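Local structure of protein ElaA (Pseudomonas aeruginosa, 1XEB) at residues A[12-15]-A[16-19]; A[44-47]-A[48-51]; A[81-85]-A[86-90]. The protein probably transfers an acyl group, most likely acetyl, from its coenzyme A thioester to an amino group, as a member of the GNAT family of N-acetyltransferases. One frame throughout, in Å; residues are numbered along the deposited sequence.

Overall arrangement
From the N terminus, contact 1 (residues 12-19) ends the loop after strand 4-9 and starts helix 15-32. Contact 2 (residues 44-51) closes the turn that feeds the chain into strand 50-56, which pairs with strand 4-9. Contact 3 (residues 81-90) bends the chain out of strand 76-83 on its way to helix 92-108. The three follow in series; none nests in or crosses another. Contacts 1 and 2 touch, Leu13 CD1 lying 3.8 Å from His51 CD2. Contact 3 belongs to the same sheet as contact 2 but sits across the chain's centre from it, their centres about 23 Å apart.

Contact 1. Residues A[12-15]-A[16-19]; sequences DLTL and KELY
Thr14 and Glu17 form a capping box at the start of helix 15-32, with Thr14 as the N-cap. Two bonds run in opposite senses between them. Glu17 N donates to Thr14 OG1 over 3.3 Å, and Thr14 N donates to Glu17 OE2 over 3.0 Å. The first depends on the Thr14 torsion: OG1 sits between the backbone N and the carbonyl carbon (chi1 55°), which points it at the N-H of Glu17. In the second, Glu17 CG lies beside its own backbone N (chi1 -76°), and the chain, extended beyond CG, reaches back along the helix start to Thr14 N, whose N-H meets OE2 on its anti side, 32° out of the carboxylate plane. The same OE2 makes a salt bridge with Lys8 NZ, so a backbone amide and an ammonium share one oxygen; together they would probably stabilise the negative charge. Behind the box the regular helix ladder begins, with Leu18 N bonded almost straight to Thr14 O (3.1 Å) and Tyr19 N to Leu15 O.

Lys16 takes a different course. Its chain bends at three successive torsions and curls back over the outside of the cap, bringing CE to 3.5 Å from Thr14 CB. A water then joins its end to the backbone: it accepts from Lys16 NZ at 3.0 Å and from Leu15 N at 3.2 Å, giving that amide of the first turn a partner. Leu13, just before the cap, and Leu18 form the hydrophobic staple across the box, CD1 of Leu13 4.3 Å from CG of Leu18. Strand 4-9 contributes Lys8, which also donates to Asp12 O. Leu13 touches His51, and Glu17 touches Met53 and Trp55, all on strand 50-56, so the helix start packs on the strand next to 4-9.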
# COMPACT_ATOMS: atom_id res chain seq x y z
N ASP A 12 13.56 -9.09 -6.31
CA ASP A 12 13.06 -10.23 -7.06
C ASP A 12 11.98 -9.87 -8.09
O ASP A 12 11.41 -10.75 -8.74
CB ASP A 12 12.51 -11.29 -6.10
CG ASP A 12 13.60 -11.87 -5.22
OD1 ASP A 12 14.66 -12.24 -5.78
OD2 ASP A 12 13.42 -11.97 -3.99
N LEU A 13 11.69 -8.59 -8.25
CA LEU A 13 10.70 -8.18 -9.23
C LEU A 13 11.21 -8.47 -10.66
O LEU A 13 12.41 -8.47 -10.91
CB LEU A 13 10.40 -6.69 -9.10
CG LEU A 13 9.69 -6.17 -7.85
CD1 LEU A 13 9.76 -4.67 -7.78
CD2 LEU A 13 8.25 -6.62 -7.87
N THR A 14 10.27 -8.71 -11.57
CA THR A 14 10.62 -8.91 -12.97
C THR A 14 10.28 -7.57 -13.64
O THR A 14 9.44 -6.82 -13.11
CB THR A 14 9.75 -9.99 -13.64
OG1 THR A 14 8.36 -9.65 -13.47
CG2 THR A 14 10.03 -11.36 -13.03
N LEU A 15 10.91 -7.27 -14.77
CA LEU A 15 10.62 -6.02 -15.47
C LEU A 15 9.11 -5.86 -15.70
O LEU A 15 8.56 -4.78 -15.54
CB LEU A 15 11.34 -5.96 -16.82
CG LEU A 15 12.86 -5.88 -16.89
CD1 LEU A 15 13.27 -5.85 -18.36
CD2 LEU A 15 13.36 -4.62 -16.19
N LYS A 16 8.44 -6.95 -16.07
CA LYS A 16 7.00 -6.90 -16.32
C LYS A 16 6.21 -6.41 -15.10
O LYS A 16 5.39 -5.50 -15.21
CB LYS A 16 6.48 -8.28 -16.75
CG LYS A 16 7.10 -8.79 -18.06
CD LYS A 16 7.67 -10.22 -17.94
CE LYS A 16 8.91 -10.29 -17.03
NZ LYS A 16 10.04 -9.38 -17.47
N GLU A 17 6.48 -7.03 -13.95
CA GLU A 17 5.83 -6.71 -12.68
C GLU A 17 6.02 -5.25 -12.23
O GLU A 17 5.05 -4.57 -11.91
CB GLU A 17 6.37 -7.66 -11.59
CG GLU A 17 5.81 -9.07 -11.65
CD GLU A 17 6.59 -10.08 -10.79
OE1 GLU A 17 6.05 -11.18 -10.54
OE2 GLU A 17 7.73 -9.77 -10.39
N LEU A 18 7.27 -4.79 -12.23
CA LEU A 18 7.60 -3.42 -11.82
C LEU A 18 6.80 -2.46 -12.69
O LEU A 18 6.17 -1.50 -12.22
CB LEU A 18 9.10 -3.16 -12.03
CG LEU A 18 9.82 -2.07 -11.21
CD1 LEU A 18 10.91 -1.41 -12.07
CD2 LEU A 18 8.82 -1.03 -10.71
N TYR A 19 6.83 -2.73 -13.98
CA TYR A 19 6.12 -1.91 -14.93
C TYR A 19 4.63 -1.95 -14.57
O TYR A 19 3.99 -0.91 -14.42
CB TYR A 19 6.37 -2.46 -16.34
CG TYR A 19 6.02 -1.49 -17.43
CD1 TYR A 19 4.78 -1.54 -18.05
CD2 TYR A 19 6.90 -0.48 -17.79
CE1 TYR A 19 4.41 -0.59 -19.00
CE2 TYR A 19 6.55 0.47 -18.73
CZ TYR A 19 5.30 0.41 -19.33
OH TYR A 19 4.94 1.35 -20.26
O HOH W 1 12.56 -9.76 -15.93

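Contact 2. Residues A[44-47]-A[48-51]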
# COMPACT_ATOMS: atom_id res chain seq x y z
N ASP A 44 10.77 2.39 -3.97
CA ASP A 44 10.41 1.09 -4.52
C ASP A 44 11.50 0.05 -4.62
O ASP A 44 11.23 -1.13 -4.42
CB ASP A 44 9.77 1.27 -5.90
CG ASP A 44 8.40 1.91 -5.83
OD1 ASP A 44 8.23 3.04 -6.33
OD2 ASP A 44 7.48 1.28 -5.27
N LEU A 45 12.73 0.46 -4.93
CA LEU A 45 13.82 -0.51 -5.06
C LEU A 45 14.96 -0.31 -4.05
O LEU A 45 16.13 -0.27 -4.42
CB LEU A 45 14.41 -0.46 -6.47
CG LEU A 45 13.43 -0.29 -7.63
CD1 LEU A 45 14.23 -0.19 -8.94
CD2 LEU A 45 12.44 -1.47 -7.68
N VAL A 46 14.62 -0.16 -2.77
CA VAL A 46 15.65 0.03 -1.75
C VAL A 46 15.36 -0.82 -0.53
O VAL A 46 14.22 -1.25 -0.33
CB VAL A 46 15.72 1.50 -1.29
CG1 VAL A 46 16.23 2.38 -2.43
CG2 VAL A 46 14.34 1.95 -0.79
N GLY A 47 16.39 -1.05 0.29
CA GLY A 47 16.28 -1.84 1.50
C GLY A 47 15.50 -3.12 1.27
O GLY A 47 15.84 -3.93 0.40
N ASP A 48 14.44 -3.31 2.05
CA ASP A 48 13.62 -4.50 1.91
C ASP A 48 12.17 -4.18 1.52
O ASP A 48 11.23 -4.91 1.87
CB ASP A 48 13.64 -5.33 3.21
CG ASP A 48 14.99 -6.01 3.45
OD1 ASP A 48 15.52 -6.67 2.52
OD2 ASP A 48 15.51 -5.90 4.58
N THR A 49 11.97 -3.10 0.78
CA THR A 49 10.62 -2.78 0.37
C THR A 49 9.97 -3.99 -0.32
O THR A 49 10.55 -4.58 -1.25
CB THR A 49 10.60 -1.63 -0.61
OG1 THR A 49 11.15 -0.47 0.00
CG2 THR A 49 9.19 -1.35 -1.05
N HIS A 50 8.79 -4.38 0.14
CA HIS A 50 8.11 -5.50 -0.51
C HIS A 50 6.94 -5.00 -1.35
O HIS A 50 6.51 -3.85 -1.21
CB HIS A 50 7.63 -6.53 0.52
CG HIS A 50 8.69 -7.51 0.92
ND1 HIS A 50 9.85 -7.13 1.55
CD2 HIS A 50 8.78 -8.85 0.73
CE1 HIS A 50 10.62 -8.18 1.74
NE2 HIS A 50 9.99 -9.24 1.25
N HIS A 51 6.46 -5.85 -2.25
CA HIS A 51 5.36 -5.51 -3.12
C HIS A 51 4.31 -6.62 -3.15
O HIS A 51 4.57 -7.74 -3.62
CB HIS A 51 5.89 -5.22 -4.53
CG HIS A 51 6.93 -4.14 -4.57
ND1 HIS A 51 6.62 -2.82 -4.83
CD2 HIS A 51 8.26 -4.17 -4.30
CE1 HIS A 51 7.72 -2.09 -4.72
NE2 HIS A 51 8.72 -2.88 -4.40
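His51 swings its ring back toward Asp44 because CG stands anti to the carbonyl carbon, beside the backbone N (chi1 -57°), and chi2 of -94° turns NE2 to the carbonyl of Asp44. His51 NE2 donates to Asp44 O over 3.1 Å; the oxygen lies in the ring plane and offers a lone pair in its own carbonyl plane. The side chains of Asp44 and His51 cross at about a right angle, with carboxylate and ring planes 30° apart and Asp44 OD2 3.4 Å from His51 CE1. The carboxylate's main partner is Arg25, which forms a salt bridge with OD2, while His51 ND1 is hydrogen-bonded to Tyr63 OH. Both ring nitrogens are therefore engaged, which fixes the rotation of the buried ring.

Between these two residues the chain reverses in a type II' beta turn from Val46 to Thr49, with Gly47 at the second position supplying the positive phi, delivering the chain into strand 50-56. Thr49 N closes the turn on Val46 O, a 3.1 Å bond lying in the carbonyl plane. Thr49 OG1 is hydrogen-bonded to Leu43 O; Val46 O, 3.2 Å away, is a second possible acceptor for the same proton. His50, the first residue of the strand, has its CB directed away from residues 44-47, and its ND1 donates to Asp48 O at 2.6 Å. Strand 4-9 and the residue after it hold the turn from outside, His9 NE2 bonding to Asp48 OD1 and His10 NE2 to Gly47 O.

Contact 3. Residues A[81-85]-A[86-90]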
# COMPACT_ATOMS: atom_id res chain seq x y z
N VAL A 81 -1.80 1.85 -1.50
CA VAL A 81 -2.88 0.88 -1.48
C VAL A 81 -3.81 1.21 -2.64
O VAL A 81 -4.37 2.31 -2.70
CB VAL A 81 -3.65 0.92 -0.14
CG1 VAL A 81 -4.88 0.02 -0.21
CG2 VAL A 81 -2.74 0.45 1.00
N VAL A 82 -3.95 0.27 -3.57
CA VAL A 82 -4.76 0.51 -4.76
C VAL A 82 -5.42 -0.75 -5.30
O VAL A 82 -4.93 -1.86 -5.14
CB VAL A 82 -3.87 1.15 -5.88
CG1 VAL A 82 -2.82 0.15 -6.36
CG2 VAL A 82 -4.71 1.61 -7.04
N SER A 83 -6.54 -0.55 -5.97
CA SER A 83 -7.25 -1.66 -6.57
C SER A 83 -7.80 -1.11 -7.87
O SER A 83 -8.24 0.03 -7.91
CB SER A 83 -8.40 -2.11 -5.65
OG SER A 83 -9.46 -1.18 -5.67
N SER A 84 -7.74 -1.90 -8.93
CA SER A 84 -8.24 -1.46 -10.24
C SER A 84 -9.72 -1.08 -10.18
O SER A 84 -10.54 -1.78 -9.58
CB SER A 84 -8.03 -2.55 -11.29
OG SER A 84 -8.45 -2.08 -12.56
N SER A 85 -10.06 0.04 -10.81
CA SER A 85 -11.45 0.50 -10.80
C SER A 85 -12.46 -0.55 -11.24
O SER A 85 -13.57 -0.59 -10.75
CB SER A 85 -11.62 1.75 -11.66
OG SER A 85 -11.41 1.47 -13.04
N ALA A 86 -12.06 -1.41 -12.17
CA ALA A 86 -12.95 -2.44 -12.69
C ALA A 86 -13.25 -3.56 -11.70
O ALA A 86 -14.28 -4.24 -11.81
CB ALA A 86 -12.38 -3.02 -13.97
N ALA A 87 -12.34 -3.76 -10.75
CA ALA A 87 -12.50 -4.81 -9.76
C ALA A 87 -12.85 -4.26 -8.37
O ALA A 87 -12.54 -4.87 -7.36
CB ALA A 87 -11.22 -5.61 -9.69
N ARG A 88 -13.52 -3.12 -8.32
CA ARG A 88 -13.86 -2.52 -7.04
C ARG A 88 -15.23 -2.85 -6.49
O ARG A 88 -16.13 -3.29 -7.21
CB ARG A 88 -13.72 -1.00 -7.11
CG ARG A 88 -12.30 -0.54 -7.24
CD ARG A 88 -12.22 0.96 -7.35
NE ARG A 88 -10.84 1.38 -7.58
CZ ARG A 88 -10.48 2.59 -7.97
NH1 ARG A 88 -11.40 3.53 -8.18
NH2 ARG A 88 -9.19 2.86 -8.16
N GLY A 89 -15.39 -2.62 -5.18
CA GLY A 89 -16.65 -2.90 -4.53
C GLY A 89 -16.80 -4.37 -4.17
O GLY A 89 -17.83 -4.76 -3.61
N GLN A 90 -15.80 -5.18 -4.49
CA GLN A 90 -15.85 -6.61 -4.20
C GLN A 90 -15.01 -7.01 -2.99
O GLN A 90 -14.70 -8.20 -2.80
CB GLN A 90 -15.40 -7.41 -5.42
CG GLN A 90 -16.38 -7.37 -6.58
CD GLN A 90 -17.83 -7.54 -6.13
OE1 GLN A 90 -18.56 -6.56 -5.95
NE2 GLN A 90 -18.25 -8.80 -5.93
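Arg88 returns to the strand end it has just left and grips the carbonyl of Ser83 side-on. Arg88 NE and NH2 both donate to Ser83 O, over 2.9 Å and 3.0 Å. CG stands anti to the carbonyl carbon (chi1 -69°) and the chain is extended from there to NE, so it spans the bend in one straight reach. The oxygen lies at the guanidinium edge, near its plane; NH2 approaches almost head-on to the C=O, whereas NE comes from above the carbonyl plane. One face of the Arg88 guanidinium rests on Ser85 CA, 3.4 Å above the plane toward its rim. Ser83 OG, set between backbone N and carbonyl carbon by chi1 of 73°, packs 3.3 Å from Arg88 CG. Ala87 N donates to Ser84 O (2.9 Å), closing the turn at Ser85 and Ala86 that brings Arg88 round. Arg88 NH1 adds a salt bridge to Glu32 of helix 15-32.

In sequence, Arg88, Gly89 and Gln90 open the Q/R-x-x-G-x-G/A signature of GNAT enzymes, between a central strand and the following helix. In relatives, backbone amides of this loop bind the pyrophosphate of acetyl-CoA, and the same role is likely here.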